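Local coordinates for paenibacillus xanthan lyase (Paenibacillus, PDB 6F2P), which catalyses the eliminative cleavage of xanthan side chains, as a calcium-binding member of polysaccharide lyase family 8, at residues 18-23 against 84-88; 406-412 against 435-440; 820-826 against 857-863. All coordinates share one frame; numbering follows the deposited sequence.

In the fold
The three contacts follow one another along the chain. Interaction 1 lies in the N-terminal alpha-helical domain. It joins the loop after helix 4-18 to the end of helix 68-85. Interaction 2 lies in the super-sandwich domain, where the starts of strands 411-415 and 439-441 meet, each an outermost strand of its own sheet. Interaction 3 pairs strands 817-826 and 857-867 in a sheet near a calcium site, further toward the C-terminus. The centres of interactions 1 and 2 are 48 Å apart, those of 2 and 3 are 52 Å apart, and those of 1 and 3 are 82 Å apart. None touches another. Each joins elements within its own part of this elongated, multidomain enzyme.

Interaction 1: 18-23 against 84-88; sequences NGGTTY and YTTYG
Y23 and Y87 form the aromatic centre of this contact. They make a T-shaped pair, with the edge of Y87 turned to the face of Y23. The centroids are 5.3 Å apart and the planes stand at 89°. Y87 CD2 comes over the rim of the Y23 ring, not over its middle. The CG of Y87 is anti to its backbone N (chi1 178°), and this carries the ring out over the 18-23 loop. There T22 CA lies over one face of the Y87 ring, a CH-pi contact of 4.1 Å to the centroid. The two tyrosine side chains run past each other in opposite directions. The CB of Y87 therefore packs on the phenol end of Y23, 3.7 Å from Y23 CZ.

The direct polar link is weak. Y23 OH donates to Y87 O at 2.8 Å. The same hydroxyl lies beside the methyl CG2 of T86.

Water does much of the remaining polar work. One molecule accepts from Y87 N at 3.1 Å and lies close to N18 O and G20 O. A second donates to N18 O at 2.7 Å and to T86 OG1. That hydroxyl is also tied to L82 O in helix 68-85. A third lies 2.7 Å from T85 O. Around the first and third, acceptors outnumber the water protons.

Within the loop, N18 OD1 accepts from G20 N at 3.0 Å, an Asx turn. It starts at N18, the last residue of helix 4-18, and G19 takes a positive phi.

I340 and I344 of helix 340-351 also touch Y23. The chemistry implies a joint between two helix ends that rests on aromatic packing, with water bridging backbone groups that the segments do not pair directly.

Interaction 2: 406-412 against 435-440; sequences HTGDGMT and LPGTTV
Two beta turns meet here in the super-sandwich domain, each just ahead of a strand. H406 to D409 form a type I turn, and L435 to T438 form a type II turn. G410 and M411 make a G1 beta bulge opposite S385 of the neighbouring strand.

The H406 ring is held between polar and apolar partners. Its ND1 donates to D409 OD2 at 2.9 Å. The acceptor lies near the ring plane, but the ring nitrogen approaches from above the carboxylate plane. V440 CG1 sits over one face of the imidazole, 3.6 Å from its centroid and offset toward the rim. This methyl is anti to the carbonyl carbon of V440 (chi1 -62°), which directs it at the ring. H406 NE2 bonds to T444 O, and D409 OD1 accepts from Q446 NE2. Both ring nitrogens and both carboxylate oxygens are therefore engaged, since a water also joins D409 OD2 to T439 O. These bonds should fix the rotation of both groups.

Beside this lies an apolar patch. M411 runs out fully extended alongside P436, with M411 CE 4.0 Å from P436 CD. Its SD rests 4.0 Å from L435 CD1. The same leucine methyl meets T407 CG2 at 3.5 Å. W427 of helix 426-429 packs on T407, M411 and L435.

T438 fits into the type I turn. Its CG2 faces H406 O and the CB of D409. Its CA makes a CA-H...O contact of 3.2 Å with D409 O.

G437 takes a positive phi in the type II turn, and T412 OG1 packs on its CA. Next to it, T412 N donates to P436 O at 2.9 Å. The bond is nearly straight (164°), though the N stands 45° out of the carbonyl plane.

Interaction 3: 820-826 against 857-863; sequences DVKSRIM and SKEFTMG
V821 opens the pairing of antiparallel strands 820-826 and 857-863. Its N donates to G863 O at 2.6 Å. Its O accepts from M862 N at 2.8 Å and, weakly, from G863 N, which makes a classic beta bulge. Beyond it the hydrogen-bonded pairs are regular. S823 and F860 exchange two bonds of 2.9 Å. I825 N donates to K858 O at 3.1 Å, and K858 N to I825 O at 3.2 Å.

R824 stretches out with S857 OG over one face of its guanidinium. A water accepts weakly from R824 NE and also bonds to S857 OG. E859 OE1 stays 4.2 Å from R824 NE, beyond a salt bridge. R824 NH1 bonds to N789 O and forms a salt bridge to D894, a calcium ligand. A leucine here would probably leave D894 without this charged mate and take one donor from N789 O.

On the other face, I825 CG1 packs on F860 CD1 at 3.5 Å. V821 and M862 reach L836 of strand 832-838, while F860 and M862 touch Q847 of strand 841-848. Strand 817-826 thus runs between strands 857-867 and 891-900, with strands 832-838 and 841-848 of another sheet packed against the pair's largely apolar face.

Interaction 1: 18-23 against 84-88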
ATOM      1  N   ASN A  18      25.242  17.326 -28.799  1.00 19.28           N
ATOM      2  CA  ASN A  18      26.585  16.992 -29.278  1.00 21.50           C
ATOM      3  C   ASN A  18      27.739  17.214 -28.299  1.00 22.37           C
ATOM      4  O   ASN A  18      28.888  16.939 -28.629  1.00 23.25           O
ATOM      5  CB  ASN A  18      26.882  17.667 -30.626  1.00 17.12           C
ATOM      6  CG  ASN A  18      27.056  19.168 -30.510  1.00 18.53           C
ATOM      7  OD1 ASN A  18      27.106  19.723 -29.412  1.00 29.89           O
ATOM      8  ND2 ASN A  18      27.160  19.834 -31.648  1.00 20.04           N
ATOM      9  N   GLY A  19      27.436  17.722 -27.108  1.00 22.02           N
ATOM     10  CA  GLY A  19      28.451  17.870 -26.078  1.00 21.60           C
ATOM     11  C   GLY A  19      29.109  19.237 -26.004  1.00 27.10           C
ATOM     12  O   GLY A  19      29.917  19.488 -25.104  1.00 30.19           O
ATOM     13  N   GLY A  20      28.771  20.123 -26.941  1.00 21.26           N
ATOM     14  CA  GLY A  20      29.290  21.477 -26.923  1.00 16.63           C
ATOM     15  C   GLY A  20      30.331  21.721 -27.990  1.00 24.43           C
ATOM     16  O   GLY A  20      30.678  20.814 -28.740  1.00 25.19           O
ATOM     17  N   THR A  21      30.832  22.951 -28.052  1.00 31.04           N
ATOM     18  CA  THR A  21      31.757  23.368 -29.108  1.00 31.55           C
ATOM     19  C   THR A  21      33.133  22.740 -28.941  1.00 33.20           C
ATOM     20  O   THR A  21      33.849  22.495 -29.916  1.00 31.96           O
ATOM     21  CB  THR A  21      31.915  24.899 -29.129  1.00 35.30           C
ATOM     22  OG1 THR A  21      30.635  25.509 -29.326  1.00 32.62           O
ATOM     23  CG2 THR A  21      32.841  25.333 -30.254  1.00 37.32           C
ATOM     24  N   THR A  22      33.489  22.456 -27.698  1.00 23.38           N
ATOM     25  CA  THR A  22      34.819  21.969 -27.404  1.00 24.75           C
ATOM     26  C   THR A  22      34.797  21.169 -26.111  1.00 30.07           C
ATOM     27  O   THR A  22      33.991  21.448 -25.217  1.00 31.75           O
ATOM     28  CB  THR A  22      35.795  23.148 -27.259  1.00 31.24           C
ATOM     29  OG1 THR A  22      36.985  22.709 -26.592  1.00 42.75           O
ATOM     30  CG2 THR A  22      35.150  24.262 -26.435  1.00 25.36           C
ATOM     31  N   TYR A  23      35.677  20.175 -26.017  1.00 23.43           N
ATOM     32  CA  TYR A  23      35.809  19.373 -24.808  1.00 18.99           C
ATOM     33  C   TYR A  23      37.083  18.527 -24.838  1.00 21.29           C
ATOM     34  O   TYR A  23      37.730  18.397 -25.872  1.00 26.76           O
ATOM     35  CB  TYR A  23      34.568  18.498 -24.600  1.00 20.39           C
ATOM     36  CG  TYR A  23      33.952  17.941 -25.872  1.00 22.28           C
ATOM     37  CD1 TYR A  23      34.548  16.882 -26.555  1.00 20.83           C
ATOM     38  CD2 TYR A  23      32.761  18.454 -26.371  1.00 20.60           C
ATOM     39  CE1 TYR A  23      33.982  16.361 -27.699  1.00 16.05           C
ATOM     40  CE2 TYR A  23      32.186  17.941 -27.517  1.00 19.86           C
ATOM     41  CZ  TYR A  23      32.802  16.895 -28.180  1.00 24.62           C
ATOM     42  OH  TYR A  23      32.231  16.390 -29.331  1.00 23.65           O
ATOM     43  N   TYR A  84      28.562  14.899 -38.112  1.00 18.55           N
ATOM     44  CA  TYR A  84      28.849  16.113 -38.851  1.00 20.31           C
ATOM     45  C   TYR A  84      29.207  17.272 -37.927  1.00 26.53           C
ATOM     46  O   TYR A  84      30.067  18.091 -38.262  1.00 26.16           O
ATOM     47  CB  TYR A  84      27.671  16.511 -39.736  1.00 18.45           C
ATOM     48  CG  TYR A  84      27.912  17.820 -40.436  1.00 22.72           C
ATOM     49  CD1 TYR A  84      28.814  17.903 -41.490  1.00 27.06           C
ATOM     50  CD2 TYR A  84      27.260  18.980 -40.034  1.00 24.28           C
ATOM     51  CE1 TYR A  84      29.052  19.104 -42.135  1.00 28.41           C
ATOM     52  CE2 TYR A  84      27.493  20.186 -40.672  1.00 31.28           C
ATOM     53  CZ  TYR A  84      28.393  20.240 -41.723  1.00 29.67           C
ATOM     54  OH  TYR A  84      28.635  21.426 -42.366  1.00 36.30           O
ATOM     55  N   THR A  85      28.559  17.326 -36.763  1.00 21.38           N
ATOM     56  CA  THR A  85      28.709  18.464 -35.857  1.00 16.30           C
ATOM     57  C   THR A  85      29.486  18.135 -34.590  1.00 19.22           C
ATOM     58  O   THR A  85      29.600  18.970 -33.701  1.00 23.45           O
ATOM     59  CB  THR A  85      27.344  19.014 -35.426  1.00 17.05           C
ATOM     60  OG1 THR A  85      26.603  17.982 -34.768  1.00 18.90           O
ATOM     61  CG2 THR A  85      26.555  19.479 -36.623  1.00 17.43           C
ATOM     62  N   THR A  86      30.007  16.918 -34.498  1.00 22.01           N
ATOM     63  CA  THR A  86      30.697  16.488 -33.288  1.00 20.95           C
ATOM     64  C   THR A  86      32.169  16.891 -33.299  1.00 25.22           C
ATOM     65  O   THR A  86      32.951  16.456 -34.155  1.00 27.52           O
ATOM     66  CB  THR A  86      30.564  14.962 -33.057  1.00 18.98           C
ATOM     67  OG1 THR A  86      29.200  14.637 -32.780  1.00 17.87           O
ATOM     68  CG2 THR A  86      31.423  14.512 -31.881  1.00 16.09           C
ATOM     69  N   TYR A  87      32.528  17.735 -32.343  1.00 26.06           N
ATOM     70  CA  TYR A  87      33.908  18.115 -32.135  1.00 24.57           C
ATOM     71  C   TYR A  87      34.756  16.880 -31.918  1.00 25.48           C
ATOM     72  O   TYR A  87      34.497  16.096 -31.006  1.00 25.50           O
ATOM     73  CB  TYR A  87      34.022  19.009 -30.906  1.00 22.60           C
ATOM     74  CG  TYR A  87      35.437  19.399 -30.597  1.00 22.75           C
ATOM     75  CD1 TYR A  87      36.104  20.324 -31.385  1.00 24.10           C
ATOM     76  CD2 TYR A  87      36.119  18.833 -29.528  1.00 26.32           C
ATOM     77  CE1 TYR A  87      37.407  20.687 -31.112  1.00 25.74           C
ATOM     78  CE2 TYR A  87      37.428  19.193 -29.244  1.00 24.92           C
ATOM     79  CZ  TYR A  87      38.063  20.120 -30.042  1.00 22.72           C
ATOM     80  OH  TYR A  87      39.357  20.482 -29.773  1.00 28.51           O
ATOM     81  N   GLY A  88      35.769  16.711 -32.760  1.00 25.96           N
ATOM     82  CA  GLY A  88      36.702  15.609 -32.622  1.00 22.37           C
ATOM     83  C   GLY A  88      36.422  14.500 -33.611  1.00 23.61           C
ATOM     84  O   GLY A  88      37.239  13.595 -33.796  1.00 25.35           O
TER
HETATM   85  O   HOH W   1      30.252  18.567 -30.435  1.00 21.92           O
HETATM   86  O   HOH W   2      28.360  14.487 -29.745  1.00 22.73           O
HETATM   87  O   HOH W   3      30.715  20.878 -32.205  1.00 27.66           O

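Interaction 2: 406-412 against 435-440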
ATOM      1  N   HIS A 406       4.990 -15.409 -12.822  1.00 15.33           N
ATOM      2  CA  HIS A 406       5.059 -15.409 -11.371  1.00 16.49           C
ATOM      3  C   HIS A 406       5.846 -14.229 -10.791  1.00 19.95           C
ATOM      4  O   HIS A 406       6.190 -14.234  -9.611  1.00 19.55           O
ATOM      5  CB  HIS A 406       5.651 -16.735 -10.880  1.00 13.98           C
ATOM      6  CG  HIS A 406       4.951 -17.941 -11.426  1.00 17.52           C
ATOM      7  ND1 HIS A 406       3.634 -18.231 -11.137  1.00 16.14           N
ATOM      8  CD2 HIS A 406       5.380 -18.921 -12.257  1.00 16.81           C
ATOM      9  CE1 HIS A 406       3.286 -19.345 -11.757  1.00 15.13           C
ATOM     10  NE2 HIS A 406       4.325 -19.782 -12.446  1.00 14.75           N
ATOM     11  N   THR A 407       6.115 -13.214 -11.609  1.00 17.40           N
ATOM     12  CA  THR A 407       6.928 -12.082 -11.159  1.00 18.64           C
ATOM     13  C   THR A 407       6.265 -11.227 -10.067  1.00 16.23           C
ATOM     14  O   THR A 407       6.918 -10.373  -9.464  1.00 13.17           O
ATOM     15  CB  THR A 407       7.379 -11.174 -12.338  1.00 16.39           C
ATOM     16  OG1 THR A 407       6.241 -10.758 -13.103  1.00 15.23           O
ATOM     17  CG2 THR A 407       8.354 -11.906 -13.242  1.00  9.64           C
ATOM     18  N   GLY A 408       4.976 -11.458  -9.817  1.00 16.95           N
ATOM     19  CA  GLY A 408       4.250 -10.755  -8.771  1.00 12.78           C
ATOM     20  C   GLY A 408       3.725 -11.682  -7.678  1.00 18.49           C
ATOM     21  O   GLY A 408       2.918 -11.280  -6.841  1.00 22.00           O
ATOM     22  N   ASP A 409       4.189 -12.928  -7.674  1.00 14.09           N
ATOM     23  CA  ASP A 409       3.640 -13.948  -6.786  1.00 14.44           C
ATOM     24  C   ASP A 409       4.333 -13.942  -5.431  1.00 16.44           C
ATOM     25  O   ASP A 409       4.712 -14.991  -4.907  1.00 15.14           O
ATOM     26  CB  ASP A 409       3.775 -15.330  -7.428  1.00 15.04           C
ATOM     27  CG  ASP A 409       2.729 -15.587  -8.490  1.00 18.87           C
ATOM     28  OD1 ASP A 409       2.039 -14.627  -8.911  1.00 18.59           O
ATOM     29  OD2 ASP A 409       2.599 -16.757  -8.912  1.00 18.51           O
ATOM     30  N   GLY A 410       4.486 -12.757  -4.855  1.00 15.28           N
ATOM     31  CA  GLY A 410       5.268 -12.621  -3.650  1.00 12.50           C
ATOM     32  C   GLY A 410       6.715 -12.959  -3.955  1.00 12.84           C
ATOM     33  O   GLY A 410       7.349 -13.730  -3.238  1.00 14.28           O
ATOM     34  N   MET A 411       7.241 -12.383  -5.030  1.00 12.17           N
ATOM     35  CA  MET A 411       8.623 -12.624  -5.414  1.00 12.48           C
ATOM     36  C   MET A 411       9.556 -11.766  -4.584  1.00 12.96           C
ATOM     37  O   MET A 411       9.243 -10.622  -4.275  1.00 16.44           O
ATOM     38  CB  MET A 411       8.829 -12.314  -6.894  1.00 14.64           C
ATOM     39  CG  MET A 411      10.215 -12.647  -7.412  1.00 10.54           C
ATOM     40  SD  MET A 411      10.401 -12.129  -9.127  1.00 17.90           S
ATOM     41  CE  MET A 411      12.160 -12.424  -9.366  1.00 13.32           C
ATOM     42  N   THR A 412      10.709 -12.319  -4.231  1.00 12.79           N
ATOM     43  CA  THR A 412      11.694 -11.577  -3.463  1.00 16.15           C
ATOM     44  C   THR A 412      12.980 -11.369  -4.258  1.00 17.81           C
ATOM     45  O   THR A 412      13.487 -12.295  -4.898  1.00 19.36           O
ATOM     46  CB  THR A 412      12.016 -12.287  -2.135  1.00 13.62           C
ATOM     47  OG1 THR A 412      12.618 -13.558  -2.402  1.00 13.41           O
ATOM     48  CG2 THR A 412      10.749 -12.518  -1.364  1.00 11.97           C
ATOM     49  N   LEU A 435      10.653 -18.601  -9.621  1.00 11.65           N
ATOM     50  CA  LEU A 435      11.201 -17.318  -9.191  1.00 10.25           C
ATOM     51  C   LEU A 435      11.250 -17.210  -7.650  1.00 15.44           C
ATOM     52  O   LEU A 435      10.310 -17.626  -6.954  1.00 15.06           O
ATOM     53  CB  LEU A 435      10.373 -16.179  -9.785  1.00 11.05           C
ATOM     54  CG  LEU A 435      10.416 -16.081 -11.310  1.00 13.69           C
ATOM     55  CD1 LEU A 435       9.555 -14.929 -11.832  1.00 11.28           C
ATOM     56  CD2 LEU A 435      11.858 -15.936 -11.767  1.00  9.54           C
ATOM     57  N   PRO A 436      12.345 -16.639  -7.110  1.00 13.54           N
ATOM     58  CA  PRO A 436      12.586 -16.616  -5.657  1.00 12.08           C
ATOM     59  C   PRO A 436      11.438 -16.021  -4.852  1.00 15.36           C
ATOM     60  O   PRO A 436      10.812 -15.040  -5.269  1.00 16.79           O
ATOM     61  CB  PRO A 436      13.822 -15.730  -5.514  1.00 11.78           C
ATOM     62  CG  PRO A 436      14.515 -15.826  -6.851  1.00 14.27           C
ATOM     63  CD  PRO A 436      13.419 -15.967  -7.866  1.00 11.13           C
ATOM     64  N   GLY A 437      11.151 -16.636  -3.713  1.00 12.75           N
ATOM     65  CA  GLY A 437      10.176 -16.100  -2.784  1.00 12.64           C
ATOM     66  C   GLY A 437       8.755 -16.520  -3.080  1.00 12.83           C
ATOM     67  O   GLY A 437       7.915 -16.548  -2.181  1.00 12.91           O
ATOM     68  N   THR A 438       8.487 -16.854  -4.338  1.00 14.83           N
ATOM     69  CA  THR A 438       7.128 -17.147  -4.784  1.00 15.17           C
ATOM     70  C   THR A 438       6.597 -18.475  -4.257  1.00 14.21           C
ATOM     71  O   THR A 438       7.367 -19.406  -4.012  1.00 16.06           O
ATOM     72  CB  THR A 438       7.050 -17.186  -6.321  1.00 12.61           C
ATOM     73  OG1 THR A 438       8.018 -18.117  -6.821  1.00 10.40           O
ATOM     74  CG2 THR A 438       7.335 -15.812  -6.900  1.00 13.17           C
ATOM     75  N   THR A 439       5.278 -18.553  -4.098  1.00 10.80           N
ATOM     76  CA  THR A 439       4.606 -19.829  -3.893  1.00 14.79           C
ATOM     77  C   THR A 439       3.789 -20.141  -5.136  1.00 14.10           C
ATOM     78  O   THR A 439       2.907 -19.368  -5.486  1.00 18.07           O
ATOM     79  CB  THR A 439       3.663 -19.775  -2.682  1.00 15.57           C
ATOM     80  OG1 THR A 439       4.437 -19.607  -1.490  1.00 17.12           O
ATOM     81  CG2 THR A 439       2.842 -21.042  -2.579  1.00  9.33           C
ATOM     82  N   VAL A 440       4.072 -21.262  -5.799  1.00 11.65           N
ATOM     83  CA  VAL A 440       3.436 -21.576  -7.088  1.00 19.47           C
ATOM     84  C   VAL A 440       3.015 -23.042  -7.277  1.00 21.48           C
ATOM     85  O   VAL A 440       3.464 -23.934  -6.543  1.00 19.47           O
ATOM     86  CB  VAL A 440       4.379 -21.256  -8.268  1.00 14.22           C
ATOM     87  CG1 VAL A 440       4.721 -19.773  -8.320  1.00 15.21           C
ATOM     88  CG2 VAL A 440       5.638 -22.111  -8.176  1.00 11.86           C
TER
HETATM   89  O   HOH W   4       1.421 -18.658  -7.730  1.00 10.42           O

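Interaction 3: 820-826 against 857-863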
ATOM      1  N   ASP A 820     -30.886  -0.457  21.665  1.00 37.82           N
ATOM      2  CA  ASP A 820     -32.039  -0.276  20.807  1.00 32.39           C
ATOM      3  C   ASP A 820     -31.613   0.697  19.700  1.00 33.11           C
ATOM      4  O   ASP A 820     -31.121   1.793  19.981  1.00 29.61           O
ATOM      5  CB  ASP A 820     -33.185   0.292  21.646  1.00 36.20           C
ATOM      6  CG  ASP A 820     -34.529   0.137  20.984  1.00 50.90           C
ATOM      7  OD1 ASP A 820     -34.651  -0.708  20.072  1.00 49.56           O
ATOM      8  OD2 ASP A 820     -35.466   0.859  21.387  1.00 58.82           O
ATOM      9  N   VAL A 821     -31.763   0.293  18.442  1.00 35.56           N
ATOM     10  CA  VAL A 821     -31.296   1.126  17.337  1.00 28.04           C
ATOM     11  C   VAL A 821     -32.392   2.010  16.756  1.00 28.83           C
ATOM     12  O   VAL A 821     -33.379   1.514  16.217  1.00 34.19           O
ATOM     13  CB  VAL A 821     -30.687   0.289  16.210  1.00 23.32           C
ATOM     14  CG1 VAL A 821     -30.220   1.197  15.080  1.00 22.22           C
ATOM     15  CG2 VAL A 821     -29.530  -0.528  16.745  1.00 20.99           C
ATOM     16  N   LYS A 822     -32.204   3.321  16.870  1.00 24.71           N
ATOM     17  CA  LYS A 822     -33.163   4.299  16.368  1.00 25.02           C
ATOM     18  C   LYS A 822     -32.580   5.134  15.222  1.00 29.17           C
ATOM     19  O   LYS A 822     -31.370   5.358  15.142  1.00 28.09           O
ATOM     20  CB  LYS A 822     -33.616   5.227  17.501  1.00 25.86           C
ATOM     21  CG  LYS A 822     -34.230   4.509  18.691  1.00 33.33           C
ATOM     22  CD  LYS A 822     -34.861   5.475  19.696  1.00 33.69           C
ATOM     23  CE  LYS A 822     -35.768   4.725  20.666  1.00 34.94           C
ATOM     24  NZ  LYS A 822     -36.410   5.597  21.695  1.00 35.43           N
ATOM     25  N   SER A 823     -33.443   5.602  14.333  1.00 26.40           N
ATOM     26  CA  SER A 823     -33.000   6.511  13.286  1.00 27.08           C
ATOM     27  C   SER A 823     -33.967   7.676  13.168  1.00 24.00           C
ATOM     28  O   SER A 823     -35.176   7.500  13.310  1.00 28.66           O
ATOM     29  CB  SER A 823     -32.874   5.784  11.945  1.00 26.69           C
ATOM     30  OG  SER A 823     -34.135   5.330  11.490  1.00 33.68           O
ATOM     31  N   ARG A 824     -33.433   8.869  12.942  1.00 24.49           N
ATOM     32  CA  ARG A 824     -34.267  10.051  12.759  1.00 29.01           C
ATOM     33  C   ARG A 824     -34.410  10.312  11.271  1.00 25.89           C
ATOM     34  O   ARG A 824     -33.420  10.487  10.569  1.00 27.98           O
ATOM     35  CB  ARG A 824     -33.679  11.272  13.474  1.00 24.87           C
ATOM     36  CG  ARG A 824     -34.574  12.498  13.458  1.00 26.47           C
ATOM     37  CD  ARG A 824     -33.966  13.643  14.263  1.00 31.94           C
ATOM     38  NE  ARG A 824     -34.981  14.547  14.802  1.00 41.12           N
ATOM     39  CZ  ARG A 824     -35.219  15.773  14.343  1.00 41.78           C
ATOM     40  NH1 ARG A 824     -34.513  16.260  13.336  1.00 36.06           N
ATOM     41  NH2 ARG A 824     -36.163  16.518  14.901  1.00 46.97           N
ATOM     42  N   ILE A 825     -35.653  10.312  10.803  1.00 22.30           N
ATOM     43  CA  ILE A 825     -35.957  10.425   9.390  1.00 26.28           C
ATOM     44  C   ILE A 825     -36.686  11.740   9.108  1.00 34.55           C
ATOM     45  O   ILE A 825     -37.665  12.067   9.787  1.00 38.32           O
ATOM     46  CB  ILE A 825     -36.855   9.250   8.934  1.00 29.21           C
ATOM     47  CG1 ILE A 825     -36.191   7.896   9.244  1.00 24.41           C
ATOM     48  CG2 ILE A 825     -37.245   9.401   7.465  1.00 27.78           C
ATOM     49  CD1 ILE A 825     -34.774   7.753   8.725  1.00 25.64           C
ATOM     50  N   MET A 826     -36.212  12.498   8.120  1.00 28.39           N
ATOM     51  CA  MET A 826     -36.913  13.710   7.707  1.00 28.97           C
ATOM     52  C   MET A 826     -38.051  13.354   6.750  1.00 36.37           C
ATOM     53  O   MET A 826     -37.952  12.389   5.978  1.00 28.04           O
ATOM     54  CB  MET A 826     -35.949  14.686   7.043  1.00 27.77           C
ATOM     55  CG  MET A 826     -34.747  15.028   7.889  1.00 26.15           C
ATOM     56  SD  MET A 826     -35.218  15.985   9.331  1.00 38.64           S
ATOM     57  CE  MET A 826     -34.908  14.784  10.604  1.00 41.89           C
ATOM     58  N   SER A 857     -40.412  15.377  10.913  1.00 36.51           N
ATOM     59  CA  SER A 857     -39.497  14.286  11.208  1.00 31.12           C
ATOM     60  C   SER A 857     -40.099  13.356  12.244  1.00 33.83           C
ATOM     61  O   SER A 857     -40.959  13.758  13.020  1.00 44.58           O
ATOM     62  CB  SER A 857     -38.177  14.842  11.730  1.00 31.55           C
ATOM     63  OG  SER A 857     -38.379  15.610  12.904  1.00 32.63           O
ATOM     64  N   LYS A 858     -39.644  12.109  12.252  1.00 35.25           N
ATOM     65  CA  LYS A 858     -40.061  11.142  13.260  1.00 31.02           C
ATOM     66  C   LYS A 858     -38.870  10.298  13.682  1.00 31.21           C
ATOM     67  O   LYS A 858     -37.919  10.128  12.926  1.00 35.05           O
ATOM     68  CB  LYS A 858     -41.165  10.225  12.724  1.00 33.26           C
ATOM     69  CG  LYS A 858     -42.470  10.922  12.385  1.00 35.83           C
ATOM     70  CD  LYS A 858     -43.602   9.919  12.230  1.00 39.82           C
ATOM     71  CE  LYS A 858     -43.330   8.908  11.116  1.00 31.99           C
ATOM     72  NZ  LYS A 858     -44.459   7.930  10.947  1.00 31.93           N
ATOM     73  N   GLU A 859     -38.927   9.766  14.895  1.00 31.81           N
ATOM     74  CA  GLU A 859     -37.881   8.881  15.381  1.00 28.97           C
ATOM     75  C   GLU A 859     -38.341   7.437  15.256  1.00 36.06           C
ATOM     76  O   GLU A 859     -39.222   6.997  15.997  1.00 40.73           O
ATOM     77  CB  GLU A 859     -37.566   9.178  16.841  1.00 29.24           C
ATOM     78  CG  GLU A 859     -36.228   8.640  17.270  1.00 33.16           C
ATOM     79  CD  GLU A 859     -35.090   9.505  16.780  1.00 35.20           C
ATOM     80  OE1 GLU A 859     -35.314  10.719  16.562  1.00 37.49           O
ATOM     81  OE2 GLU A 859     -33.970   8.977  16.615  1.00 38.99           O
ATOM     82  N   PHE A 860     -37.747   6.700  14.322  1.00 30.60           N
ATOM     83  CA  PHE A 860     -38.099   5.302  14.125  1.00 23.97           C
ATOM     84  C   PHE A 860     -37.265   4.406  15.023  1.00 28.81           C
ATOM     85  O   PHE A 860     -36.047   4.542  15.084  1.00 37.91           O
ATOM     86  CB  PHE A 860     -37.905   4.893  12.660  1.00 22.42           C
ATOM     87  CG  PHE A 860     -38.923   5.480  11.731  1.00 24.82           C
ATOM     88  CD1 PHE A 860     -38.820   6.801  11.306  1.00 25.19           C
ATOM     89  CD2 PHE A 860     -39.992   4.718  11.285  1.00 27.49           C
ATOM     90  CE1 PHE A 860     -39.763   7.353  10.450  1.00 22.66           C
ATOM     91  CE2 PHE A 860     -40.940   5.260  10.424  1.00 25.35           C
ATOM     92  CZ  PHE A 860     -40.825   6.582  10.007  1.00 24.39           C
ATOM     93  N   THR A 861     -37.925   3.490  15.721  1.00 31.26           N
ATOM     94  CA  THR A 861     -37.224   2.455  16.465  1.00 30.07           C
ATOM     95  C   THR A 861     -37.105   1.225  15.575  1.00 30.30           C
ATOM     96  O   THR A 861     -38.092   0.535  15.319  1.00 31.77           O
ATOM     97  CB  THR A 861     -37.966   2.084  17.756  1.00 24.12           C
ATOM     98  OG1 THR A 861     -38.236   3.269  18.505  1.00 31.84           O
ATOM     99  CG2 THR A 861     -37.121   1.153  18.600  1.00 32.44           C
ATOM    100  N   MET A 862     -35.897   0.961  15.091  1.00 29.52           N
ATOM    101  CA  MET A 862     -35.682  -0.132  14.156  1.00 33.57           C
ATOM    102  C   MET A 862     -35.723  -1.461  14.886  1.00 32.22           C
ATOM    103  O   MET A 862     -36.315  -2.430  14.410  1.00 36.12           O
ATOM    104  CB  MET A 862     -34.339   0.021  13.440  1.00 31.76           C
ATOM    105  CG  MET A 862     -34.053   1.418  12.905  1.00 27.91           C
ATOM    106  SD  MET A 862     -35.252   1.944  11.677  1.00 40.28           S
ATOM    107  CE  MET A 862     -35.040   0.684  10.418  1.00 38.76           C
ATOM    108  N   GLY A 863     -35.086  -1.504  16.047  1.00 28.74           N
ATOM    109  CA  GLY A 863     -35.034  -2.728  16.819  1.00 31.30           C
ATOM    110  C   GLY A 863     -33.782  -2.825  17.660  1.00 33.19           C
ATOM    111  O   GLY A 863     -32.973  -1.901  17.701  1.00 38.07           O
TER
HETATM  112  O   HOH W   5     -38.090  13.673  15.326  1.00 36.86           O